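Local coordinates for glucose-binding protein (Thermus thermophilus HB27, PDB 2B3B), which binds glucose in the cleft of a periplasmic-type solute-binding fold and probably delivers sugar to a binding-protein-dependent transport system, at residues 4-9 and 36-41; 64-69 and 274-279; 117-122 and 312-317; 308-313 and 324-329. All coordinates share one frame; numbering follows the deposited sequence.

Contact 1 (4-9 and 36-41); sequences EIFSWW and ATVTGG. With GLC (alpha-D-glucopyranose), chain G.
Phe6 pairs with Ala36 and Ser7 with Thr37 where two parallel strands of a beta-alpha-beta unit end at the sugar site. Helix 15-27 makes the crossover between strands 2-7 and 32-37.

Three backbone hydrogen bonds join the segments. Ala36 N gives to Ile5 O, Ser7 N gives a longer bond to Ala36 O, and Val38 N reaches Ser7 O at 2.9 Å. Ser7 O also receives a CA-H...O contact from Thr37 CA. Beyond the strands, a water accepts from Gly40 N and donates to Trp8 O, bridging the two loops.

The apolar contact lies on the face that carries Phe6 and Ala36. Phe6 CZ meets Val38 CG2 at 3.4 Å, an oblique crossing that helix 44-55 covers through Leu50 and Val49. With CG anti to the backbone N (chi1 -172°), the Phe6 ring swings along the strand so that CZ reaches Val38. On the other face Thr37 CG2 rests against Ser7 OG at 3.5 Å. The same OG accepts from Trp9 N at 3.1 Å, an ST turn just where the strand ends.

Both tryptophans then turn to the glucose. Trp8 NE1 gives a weak bond to GLC O5 at 3.4 Å, and its ring edge meets GLC C1. Trp9 presents its own ring edge, and its NE1 donates to GLC O3 at 2.9 Å.

Contact 2 (64-69 and 274-279); sequences QVHAGM and MMLSDS. With GLC (alpha-D-glucopyranose), chain G.
This is a buried antiparallel strand pairing, His66 beside Asp278, in the mixed sheet at the sugar site of the solute-binding fold. It joins strand 62-66 to strand 272-280.

Val65 and Ser279 form a hydrogen-bonded pair. Their N and O atoms bond in both directions. Val65 O takes a second bond from Ser279 OG at 2.8 Å, and the two donors come from opposite faces of the carbonyl plane. Ser279 OG also bonds Ser113. Ala67 N gives to Ser277 O at 3.0 Å. One water accepts from Ser277 N and donates to Ala67 O.

His66 and Asp278 are the next pair, a non-hydrogen-bonded one. Their side chains run side by side toward the glucose, with ring and carboxylate planes 28° apart. Both have their CG anti to the carbonyl carbon (chi1 -72° and -64°), which sends them the same way. His66 ND1 is hydrogen-bonded to Glu70, while NE2 faces the sugar. His66 NE2 donates to GLC O2 at 2.7 Å and weakly to GLC O1.

Gln64 NE2 donates to Asp278 OD1 at 3.1 Å from above the carboxylate plane. Gln64 OE1 is taken by Trp8 N, so both ends of the amide are held. The carboxylate grips two neighbouring hydroxyls: GLC O2 donates to Asp278 OD1 and GLC O3 to Asp278 OD2, each at 2.6 Å.

Contact 3 (117-122 and 312-317); sequences NIHRSN and KGSIAA. With GLC (alpha-D-glucopyranose), chain G.
Lys312 meets His119 through a chain bent at two places, chi2 76° and chi4 75°. The bends bring its ammonium to the NE2 edge of the imidazole. His119 has CG anti to the carbonyl carbon, and the His119 and Lys312 side chains cross at about a right angle.

Lys312 NZ donates to His119 NE2 at 2.9 Å, tilted only 20° from the ring plane. The other ring nitrogen, ND1, is bonded to Asp243. One ring face is covered by Ser314. Its CB sits 3.4 Å from the centroid of the His119 ring, almost on the normal, a CH-pi contact. The imidazole is thus held at both nitrogens and from above. A leucine at His119 would probably leave the Lys312 ammonium without its nitrogen acceptor, freer to swing away from the sugar, and Asp243 without its ring partner.

The backbones pair beside it. Ile118 and Ile315 form a single antiparallel bridge, with Ile118 N to Ile315 O at 2.8 Å and Ile315 N to Ile118 O at 2.9 Å. Their side chains pack at 3.7 Å, Ile118 CB against Ile315 CG1, and Trp337 of helix 328-339 touches both. Gly313, with positive phi, follows helix 302-312 and leads toward the bridge.

Lys312 NZ also donates to GLC O4 at 2.8 Å and to GLC O3 at 3.0 Å. Three acceptors therefore share this ammonium. Because NE2 accepts, the ring proton probably sits on ND1, facing Asp243; His119 then acts as a second-shell group that positions the sugar-binding Lys312.

Contact 4 (308-313 and 324-329); sequences SNPLKG and SKYNAY. Unlike the reference sequence in segment 308-313: Ser308 (reference Phe). With GLC (alpha-D-glucopyranose), chain G.
The end of helix 302-312 packs here against the turn that leads into helix 328-339, with Pro310 of the helix against Tyr326 of the turn. The two helices are successive in the solute-binding fold, and the glucose-binding Lys312 lies on the last turn of the first.

Pro310 CG sits over one face of the Tyr326 ring, a CH-pi contact at 3.9 Å from the ring centroid. It is offset toward the rim, and CG lies 3.8 Å from Tyr326 CE1. The same proline carbon touches Lys325 O at 3.3 Å. The Tyr326 ring reaches the helix with its CG anti to the carbonyl carbon (chi1 -70°). Asn309 CB approaches the edge of this ring and lies 3.5 Å from Tyr326 OH. That hydroxyl is bonded to Asp306, about one turn before Asn309 on helix 302-312. With alanine in place of Tyr326, Pro310 would probably lose its aromatic cover and Asp306 this hydroxyl partner.

A water extends the contact, donating to Pro310 O and accepting from Asn327 N at 2.8 Å. Asn327 is the N-cap of helix 328-339, and its OD1 takes a weak bond from Tyr329 N. Tyr329 OH bonds Asp243. The edge of the same ring meets the first segment, where Tyr329 CE2 lies 3.5 Å from Gly313 O.

From the N terminus, contact 1 closes first, across the helix 15-27 crossover. Strand 62-66 then adds to the same sheet beside strand 2-7, and Phe6 O and Trp8 N bond to Gln64, so contact 1 leads straight into contact 2. Contact 2 closes a long loop of about 200 residues. Contact 3 opens inside that loop and closes beyond it, so the two cross. They also meet directly, since Asn117 bonds Ser277 and Asp278. Contact 4 shares Lys312 and Gly313 with contact 3 and closes a short loop between two helices. Together they tie the central sheet and helices 302-312 and 328-339 around one glucose.

Contact 1 (4-9 and 36-41)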
# COMPACT_ATOMS: atom_id res chain seq x y z
N GLU A 4 7.77 21.76 -5.79
CA GLU A 4 7.04 21.34 -4.58
C GLU A 4 6.50 19.95 -4.79
O GLU A 4 5.69 19.72 -5.68
CB GLU A 4 5.90 22.30 -4.29
CG GLU A 4 5.25 22.06 -2.93
CD GLU A 4 3.98 22.83 -2.79
OE1 GLU A 4 3.37 23.12 -3.86
OE2 GLU A 4 3.61 23.16 -1.63
N ILE A 5 6.97 19.02 -3.97
CA ILE A 5 6.62 17.61 -4.07
C ILE A 5 5.73 17.27 -2.88
O ILE A 5 6.14 17.43 -1.73
CB ILE A 5 7.85 16.71 -4.00
CG1 ILE A 5 8.81 16.99 -5.16
CG2 ILE A 5 7.46 15.24 -4.02
CD1 ILE A 5 10.21 16.55 -4.85
N PHE A 6 4.53 16.79 -3.18
CA PHE A 6 3.53 16.50 -2.17
C PHE A 6 3.47 14.98 -1.97
O PHE A 6 3.43 14.21 -2.93
CB PHE A 6 2.22 17.10 -2.67
CG PHE A 6 1.08 17.07 -1.66
CD1 PHE A 6 0.73 18.22 -0.96
CD2 PHE A 6 0.32 15.93 -1.49
CE1 PHE A 6 -0.32 18.22 -0.05
CE2 PHE A 6 -0.76 15.93 -0.60
CZ PHE A 6 -1.06 17.07 0.13
N SER A 7 3.49 14.54 -0.72
CA SER A 7 3.47 13.13 -0.40
C SER A 7 3.10 12.93 1.08
O SER A 7 2.93 13.90 1.82
CB SER A 7 4.84 12.50 -0.66
OG SER A 7 5.77 12.76 0.37
N TRP A 8 3.00 11.68 1.49
CA TRP A 8 2.85 11.41 2.91
C TRP A 8 4.07 10.72 3.48
O TRP A 8 4.02 10.05 4.51
CB TRP A 8 1.55 10.66 3.19
CG TRP A 8 1.30 9.33 2.58
CD1 TRP A 8 1.55 8.12 3.15
CD2 TRP A 8 0.58 9.07 1.37
NE1 TRP A 8 1.07 7.10 2.35
CE2 TRP A 8 0.46 7.66 1.25
CE3 TRP A 8 0.01 9.88 0.39
CZ2 TRP A 8 -0.19 7.04 0.16
CZ3 TRP A 8 -0.63 9.27 -0.71
CH2 TRP A 8 -0.71 7.87 -0.81
N TRP A 9 5.22 10.92 2.84
CA TRP A 9 6.42 10.23 3.28
C TRP A 9 7.14 11.02 4.36
O TRP A 9 8.28 11.45 4.19
CB TRP A 9 7.31 9.93 2.08
CG TRP A 9 6.75 8.87 1.23
CD1 TRP A 9 6.02 7.76 1.65
CD2 TRP A 9 6.85 8.76 -0.19
NE1 TRP A 9 5.65 7.02 0.56
CE2 TRP A 9 6.17 7.58 -0.57
CE3 TRP A 9 7.44 9.57 -1.18
CZ2 TRP A 9 6.07 7.18 -1.90
CZ3 TRP A 9 7.34 9.17 -2.51
CH2 TRP A 9 6.66 7.98 -2.86
N ALA A 36 6.91 18.84 0.67
CA ALA A 36 5.60 19.10 1.28
C ALA A 36 4.90 17.80 1.69
O ALA A 36 4.04 17.29 1.00
CB ALA A 36 4.74 19.88 0.32
N THR A 37 5.30 17.25 2.83
CA THR A 37 4.66 16.05 3.35
C THR A 37 3.45 16.39 4.22
O THR A 37 3.46 17.38 4.95
CB THR A 37 5.64 15.20 4.17
OG1 THR A 37 6.31 16.02 5.11
CG2 THR A 37 6.66 14.56 3.25
N VAL A 38 2.41 15.57 4.10
CA VAL A 38 1.28 15.59 5.01
C VAL A 38 1.35 14.29 5.83
O VAL A 38 1.21 13.18 5.32
CB VAL A 38 -0.07 15.72 4.29
CG1 VAL A 38 -1.25 15.76 5.30
CG2 VAL A 38 -0.09 16.96 3.40
N THR A 39 1.60 14.46 7.12
CA THR A 39 1.86 13.33 7.99
C THR A 39 0.57 12.50 8.17
O THR A 39 -0.52 13.03 8.49
CB THR A 39 2.38 13.79 9.35
OG1 THR A 39 3.48 14.70 9.15
CG2 THR A 39 2.83 12.56 10.20
N GLY A 40 0.70 11.20 7.95
CA GLY A 40 -0.42 10.28 8.14
C GLY A 40 -0.30 9.03 7.31
O GLY A 40 -0.22 9.09 6.07
N GLY A 41 -0.33 7.89 7.99
CA GLY A 41 -0.26 6.60 7.35
C GLY A 41 -1.25 6.42 6.22
O GLY A 41 -2.40 6.86 6.31
C1 GLC G . 0.70 4.01 1.34
C2 GLC G . 1.88 4.08 0.31
C3 GLC G . 3.27 3.74 0.85
C4 GLC G . 3.39 4.09 2.34
C5 GLC G . 2.29 3.40 3.15
C6 GLC G . 2.28 3.71 4.65
O1 GLC G . -0.43 3.32 0.94
O2 GLC G . 1.59 3.50 -0.97
O3 GLC G . 4.22 4.51 0.13
O4 GLC G . 4.66 3.69 2.83
O5 GLC G . 0.98 3.70 2.70
O6 GLC G . 2.10 5.08 4.88
O HOH W 1 3.15 10.03 7.11

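Contact 2 (64-69 and 274-279)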
# COMPACT_ATOMS: atom_id res chain seq x y z
N GLN A 64 2.19 12.43 -4.75
CA GLN A 64 2.12 11.00 -4.56
C GLN A 64 0.68 10.54 -4.76
O GLN A 64 -0.24 11.12 -4.22
CB GLN A 64 2.56 10.65 -3.14
CG GLN A 64 2.65 9.18 -2.85
CD GLN A 64 2.97 8.85 -1.39
OE1 GLN A 64 3.35 9.72 -0.61
NE2 GLN A 64 2.81 7.60 -1.03
N VAL A 65 0.51 9.49 -5.55
CA VAL A 65 -0.81 8.99 -5.85
C VAL A 65 -0.69 7.55 -6.26
O VAL A 65 0.27 7.15 -6.92
CB VAL A 65 -1.50 9.86 -6.95
CG1 VAL A 65 -0.68 9.88 -8.26
CG2 VAL A 65 -2.96 9.39 -7.22
N HIS A 66 -1.67 6.76 -5.85
CA HIS A 66 -1.68 5.36 -6.14
C HIS A 66 -2.13 5.11 -7.57
O HIS A 66 -3.14 5.66 -8.03
CB HIS A 66 -2.61 4.60 -5.17
CG HIS A 66 -2.05 4.48 -3.78
ND1 HIS A 66 -2.75 4.86 -2.66
CD2 HIS A 66 -0.85 4.05 -3.35
CE1 HIS A 66 -2.01 4.64 -1.59
NE2 HIS A 66 -0.86 4.13 -1.98
N ALA A 67 -1.39 4.24 -8.25
CA ALA A 67 -1.79 3.76 -9.55
C ALA A 67 -3.10 2.98 -9.43
O ALA A 67 -3.26 2.14 -8.50
CB ALA A 67 -0.70 2.87 -10.16
N GLY A 68 -4.01 3.21 -10.37
CA GLY A 68 -5.26 2.49 -10.44
C GLY A 68 -6.45 3.40 -10.26
O GLY A 68 -6.42 4.56 -10.65
N MET A 69 -7.50 2.88 -9.61
CA MET A 69 -8.75 3.62 -9.48
C MET A 69 -8.67 4.86 -8.63
O MET A 69 -9.42 5.80 -8.85
CB MET A 69 -9.86 2.71 -8.94
CG MET A 69 -10.31 1.67 -9.92
SD MET A 69 -10.79 2.45 -11.49
CE MET A 69 -10.90 0.98 -12.49
N MET A 274 -0.60 -9.14 -3.70
CA MET A 274 -1.55 -8.05 -3.70
C MET A 274 -0.76 -6.77 -3.79
O MET A 274 -0.09 -6.37 -2.83
CB MET A 274 -2.44 -8.07 -2.45
CG MET A 274 -3.46 -6.95 -2.44
SD MET A 274 -4.64 -6.94 -1.05
CE MET A 274 -5.83 -8.14 -1.59
N MET A 275 -0.82 -6.12 -4.94
CA MET A 275 0.12 -5.02 -5.19
C MET A 275 -0.54 -3.69 -5.02
O MET A 275 -1.77 -3.59 -5.02
CB MET A 275 0.73 -5.11 -6.61
CG MET A 275 -0.27 -5.04 -7.75
SD MET A 275 -0.80 -3.41 -8.27
CE MET A 275 0.71 -2.68 -8.91
N LEU A 276 0.32 -2.69 -4.90
CA LEU A 276 -0.02 -1.29 -5.06
C LEU A 276 1.22 -0.58 -5.59
O LEU A 276 2.30 -1.11 -5.55
CB LEU A 276 -0.45 -0.65 -3.72
CG LEU A 276 0.60 -0.79 -2.61
CD1 LEU A 276 0.98 0.56 -2.08
CD2 LEU A 276 0.21 -1.78 -1.48
N SER A 277 1.05 0.64 -6.06
CA SER A 277 2.15 1.39 -6.64
C SER A 277 2.02 2.88 -6.33
O SER A 277 0.97 3.52 -6.60
CB SER A 277 2.20 1.14 -8.16
OG SER A 277 3.30 1.78 -8.76
N ASP A 278 3.08 3.43 -5.75
CA ASP A 278 3.22 4.87 -5.60
C ASP A 278 3.69 5.47 -6.93
O ASP A 278 4.64 4.97 -7.55
CB ASP A 278 4.22 5.18 -4.51
CG ASP A 278 3.75 4.71 -3.13
OD1 ASP A 278 2.60 5.05 -2.74
OD2 ASP A 278 4.55 4.03 -2.44
N SER A 279 3.04 6.55 -7.35
CA SER A 279 3.31 7.17 -8.63
C SER A 279 3.18 8.67 -8.49
O SER A 279 2.63 9.18 -7.49
CB SER A 279 2.37 6.57 -9.70
OG SER A 279 1.06 7.10 -9.62
C1 GLC G . 0.70 4.01 1.34
C2 GLC G . 1.88 4.08 0.31
C3 GLC G . 3.27 3.74 0.85
C4 GLC G . 3.39 4.09 2.34
C5 GLC G . 2.29 3.40 3.15
C6 GLC G . 2.28 3.71 4.65
O1 GLC G . -0.43 3.32 0.94
O2 GLC G . 1.59 3.50 -0.97
O3 GLC G . 4.22 4.51 0.13
O4 GLC G . 4.66 3.69 2.83
O5 GLC G . 0.98 3.70 2.70
O6 GLC G . 2.10 5.08 4.88
O HOH W 2 -1.94 1.31 -6.10

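Contact 3 (117-122 and 312-317)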
# COMPACT_ATOMS: atom_id res chain seq x y z
N ASN A 117 7.54 2.60 -7.82
CA ASN A 117 7.73 1.41 -7.03
C ASN A 117 6.58 0.44 -7.17
O ASN A 117 5.58 0.74 -7.84
CB ASN A 117 7.94 1.79 -5.55
CG ASN A 117 6.66 2.28 -4.85
OD1 ASN A 117 5.56 2.21 -5.40
ND2 ASN A 117 6.80 2.76 -3.61
N ILE A 118 6.76 -0.71 -6.56
CA ILE A 118 5.69 -1.67 -6.29
C ILE A 118 5.81 -2.03 -4.79
O ILE A 118 6.88 -2.45 -4.34
CB ILE A 118 5.83 -2.98 -7.09
CG1 ILE A 118 5.87 -2.70 -8.62
CG2 ILE A 118 4.73 -3.98 -6.72
CD1 ILE A 118 4.51 -2.31 -9.19
N HIS A 119 4.72 -1.85 -4.03
CA HIS A 119 4.60 -2.41 -2.67
C HIS A 119 3.66 -3.60 -2.71
O HIS A 119 2.78 -3.70 -3.55
CB HIS A 119 4.06 -1.40 -1.64
CG HIS A 119 5.10 -0.53 -1.01
ND1 HIS A 119 6.09 -1.02 -0.19
CD2 HIS A 119 5.26 0.82 -1.03
CE1 HIS A 119 6.83 -0.02 0.24
NE2 HIS A 119 6.35 1.11 -0.25
N ARG A 120 3.84 -4.49 -1.75
CA ARG A 120 2.96 -5.63 -1.54
C ARG A 120 2.22 -5.41 -0.23
O ARG A 120 2.84 -5.01 0.76
CB ARG A 120 3.78 -6.89 -1.43
CG ARG A 120 2.97 -8.16 -1.33
CD ARG A 120 3.86 -9.34 -1.35
NE ARG A 120 3.12 -10.59 -1.42
CZ ARG A 120 3.68 -11.80 -1.55
NH1 ARG A 120 4.99 -11.92 -1.63
NH2 ARG A 120 2.92 -12.88 -1.62
N SER A 121 0.92 -5.68 -0.25
CA SER A 121 0.04 -5.48 0.89
C SER A 121 0.05 -6.71 1.80
O SER A 121 0.13 -6.56 3.03
CB SER A 121 -1.39 -5.20 0.41
OG SER A 121 -2.31 -5.17 1.49
N ASN A 122 -0.01 -7.90 1.21
CA ASN A 122 -0.27 -9.14 1.96
C ASN A 122 0.98 -9.84 2.49
O ASN A 122 1.31 -10.98 2.09
CB ASN A 122 -1.18 -10.09 1.16
CG ASN A 122 -0.54 -10.56 -0.18
OD1 ASN A 122 0.01 -9.78 -0.96
ND2 ASN A 122 -0.63 -11.85 -0.44
N LYS A 312 13.24 2.06 1.03
CA LYS A 312 11.79 2.04 1.25
C LYS A 312 11.18 0.68 1.66
O LYS A 312 10.18 0.66 2.39
CB LYS A 312 11.12 2.54 -0.02
CG LYS A 312 9.61 2.78 0.02
CD LYS A 312 9.28 4.02 0.75
CE LYS A 312 7.86 4.48 0.41
NZ LYS A 312 6.88 3.60 1.11
N GLY A 313 11.73 -0.42 1.17
CA GLY A 313 11.14 -1.75 1.33
C GLY A 313 10.23 -2.21 0.18
O GLY A 313 9.87 -3.38 0.07
N SER A 314 9.84 -1.28 -0.67
CA SER A 314 9.17 -1.60 -1.93
C SER A 314 10.22 -2.11 -2.91
O SER A 314 11.41 -1.96 -2.65
CB SER A 314 8.54 -0.35 -2.53
OG SER A 314 9.40 0.77 -2.42
N ILE A 315 9.77 -2.64 -4.04
CA ILE A 315 10.68 -2.96 -5.16
C ILE A 315 10.45 -1.92 -6.27
O ILE A 315 9.48 -1.15 -6.23
CB ILE A 315 10.49 -4.42 -5.65
CG1 ILE A 315 9.10 -4.61 -6.26
CG2 ILE A 315 10.74 -5.36 -4.50
CD1 ILE A 315 8.75 -6.00 -6.68
N ALA A 316 11.37 -1.86 -7.23
CA ALA A 316 11.19 -0.99 -8.38
C ALA A 316 10.01 -1.42 -9.25
O ALA A 316 9.72 -2.60 -9.35
CB ALA A 316 12.49 -0.94 -9.23
N ALA A 317 9.33 -0.45 -9.85
CA ALA A 317 8.36 -0.75 -10.92
C ALA A 317 9.08 -1.12 -12.26
O ALA A 317 8.63 -2.00 -12.99
CB ALA A 317 7.42 0.43 -11.12
C1 GLC G . 0.70 4.01 1.34
C2 GLC G . 1.88 4.08 0.31
C3 GLC G . 3.27 3.74 0.85
C4 GLC G . 3.39 4.09 2.34
C5 GLC G . 2.29 3.40 3.15
C6 GLC G . 2.28 3.71 4.65
O1 GLC G . -0.43 3.32 0.94
O2 GLC G . 1.59 3.50 -0.97
O3 GLC G . 4.22 4.51 0.13
O4 GLC G . 4.66 3.69 2.83
O5 GLC G . 0.98 3.70 2.70
O6 GLC G . 2.10 5.08 4.88

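Contact 4 (308-313 and 324-329)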
# COMPACT_ATOMS: atom_id res chain seq x y z
N SER A 308 16.21 4.75 -4.40
CA SER A 308 15.14 4.96 -3.43
C SER A 308 14.54 3.70 -2.84
O SER A 308 14.35 3.61 -1.62
CB SER A 308 14.04 5.81 -4.04
OG SER A 308 13.48 5.16 -5.15
N ASN A 309 14.23 2.71 -3.67
CA ASN A 309 13.43 1.57 -3.19
C ASN A 309 14.10 0.64 -2.21
O ASN A 309 13.41 0.12 -1.33
CB ASN A 309 12.82 0.80 -4.36
CG ASN A 309 11.72 1.57 -5.02
OD1 ASN A 309 10.72 1.90 -4.37
ND2 ASN A 309 11.90 1.93 -6.29
N PRO A 310 15.42 0.39 -2.34
CA PRO A 310 16.09 -0.40 -1.29
C PRO A 310 15.92 0.17 0.13
O PRO A 310 15.84 -0.61 1.08
CB PRO A 310 17.59 -0.38 -1.72
CG PRO A 310 17.51 -0.18 -3.22
CD PRO A 310 16.35 0.78 -3.41
N LEU A 311 15.84 1.49 0.27
CA LEU A 311 15.60 2.17 1.54
C LEU A 311 14.14 2.02 2.00
O LEU A 311 13.83 1.90 3.19
CB LEU A 311 15.90 3.68 1.39
CG LEU A 311 17.36 4.07 1.17
CD1 LEU A 311 17.53 5.49 0.64
CD2 LEU A 311 18.14 3.86 2.48
N LYS A 312 13.24 2.06 1.03
CA LYS A 312 11.79 2.04 1.25
C LYS A 312 11.18 0.68 1.66
O LYS A 312 10.18 0.66 2.39
CB LYS A 312 11.12 2.54 -0.02
CG LYS A 312 9.61 2.78 0.02
CD LYS A 312 9.28 4.02 0.75
CE LYS A 312 7.86 4.48 0.41
NZ LYS A 312 6.88 3.60 1.11
N GLY A 313 11.73 -0.42 1.17
CA GLY A 313 11.14 -1.75 1.33
C GLY A 313 10.23 -2.21 0.18
O GLY A 313 9.87 -3.38 0.07
N SER A 324 20.84 -6.72 -7.21
CA SER A 324 22.01 -6.72 -6.33
C SER A 324 21.96 -5.51 -5.41
O SER A 324 22.63 -5.49 -4.39
CB SER A 324 23.33 -6.75 -7.14
OG SER A 324 23.58 -5.52 -7.82
N LYS A 325 21.15 -4.52 -5.78
CA LYS A 325 20.95 -3.32 -4.98
C LYS A 325 19.95 -3.49 -3.84
O LYS A 325 19.76 -2.58 -3.05
CB LYS A 325 20.50 -2.19 -5.87
CG LYS A 325 21.50 -1.81 -6.97
CD LYS A 325 22.90 -1.61 -6.41
CE LYS A 325 23.84 -1.09 -7.49
NZ LYS A 325 25.27 -1.19 -7.08
N TYR A 326 19.35 -4.67 -3.74
CA TYR A 326 18.28 -4.94 -2.80
C TYR A 326 18.78 -5.95 -1.82
O TYR A 326 19.60 -6.80 -2.17
CB TYR A 326 17.03 -5.44 -3.54
CG TYR A 326 16.42 -4.34 -4.33
CD1 TYR A 326 15.38 -3.58 -3.81
CD2 TYR A 326 16.97 -3.96 -5.57
CE1 TYR A 326 14.85 -2.51 -4.52
CE2 TYR A 326 16.46 -2.89 -6.28
CZ TYR A 326 15.39 -2.18 -5.75
OH TYR A 326 14.88 -1.12 -6.44
N ASN A 327 18.28 -5.85 -0.59
CA ASN A 327 18.57 -6.83 0.44
C ASN A 327 17.70 -8.08 0.25
O ASN A 327 16.96 -8.19 -0.73
CB ASN A 327 18.37 -6.20 1.85
CG ASN A 327 16.91 -5.90 2.19
OD1 ASN A 327 16.00 -6.58 1.73
ND2 ASN A 327 16.69 -4.89 3.04
N ALA A 328 17.82 -9.00 1.19
CA ALA A 328 17.10 -10.26 1.17
C ALA A 328 15.57 -10.14 1.10
O ALA A 328 14.93 -10.94 0.42
CB ALA A 328 17.50 -11.11 2.36
N TYR A 329 14.99 -9.13 1.75
CA TYR A 329 13.54 -8.93 1.59
C TYR A 329 13.25 -8.50 0.15
O TYR A 329 12.42 -9.10 -0.53
CB TYR A 329 12.91 -7.92 2.60
CG TYR A 329 11.48 -7.82 2.20
CD1 TYR A 329 10.62 -8.88 2.47
CD2 TYR A 329 11.02 -6.79 1.36
CE1 TYR A 329 9.33 -8.89 2.00
CE2 TYR A 329 9.71 -6.81 0.88
CZ TYR A 329 8.89 -7.88 1.21
OH TYR A 329 7.59 -7.95 0.79
C1 GLC G . 0.70 4.01 1.34
C2 GLC G . 1.88 4.08 0.31
C3 GLC G . 3.27 3.74 0.85
C4 GLC G . 3.39 4.09 2.34
C5 GLC G . 2.29 3.40 3.15
C6 GLC G . 2.28 3.71 4.65
O1 GLC G . -0.43 3.32 0.94
O2 GLC G . 1.59 3.50 -0.97
O3 GLC G . 4.22 4.51 0.13
O4 GLC G . 4.66 3.69 2.83
O5 GLC G . 0.98 3.70 2.70
O6 GLC G . 2.10 5.08 4.88
O HOH W 3 17.04 -3.49 0.10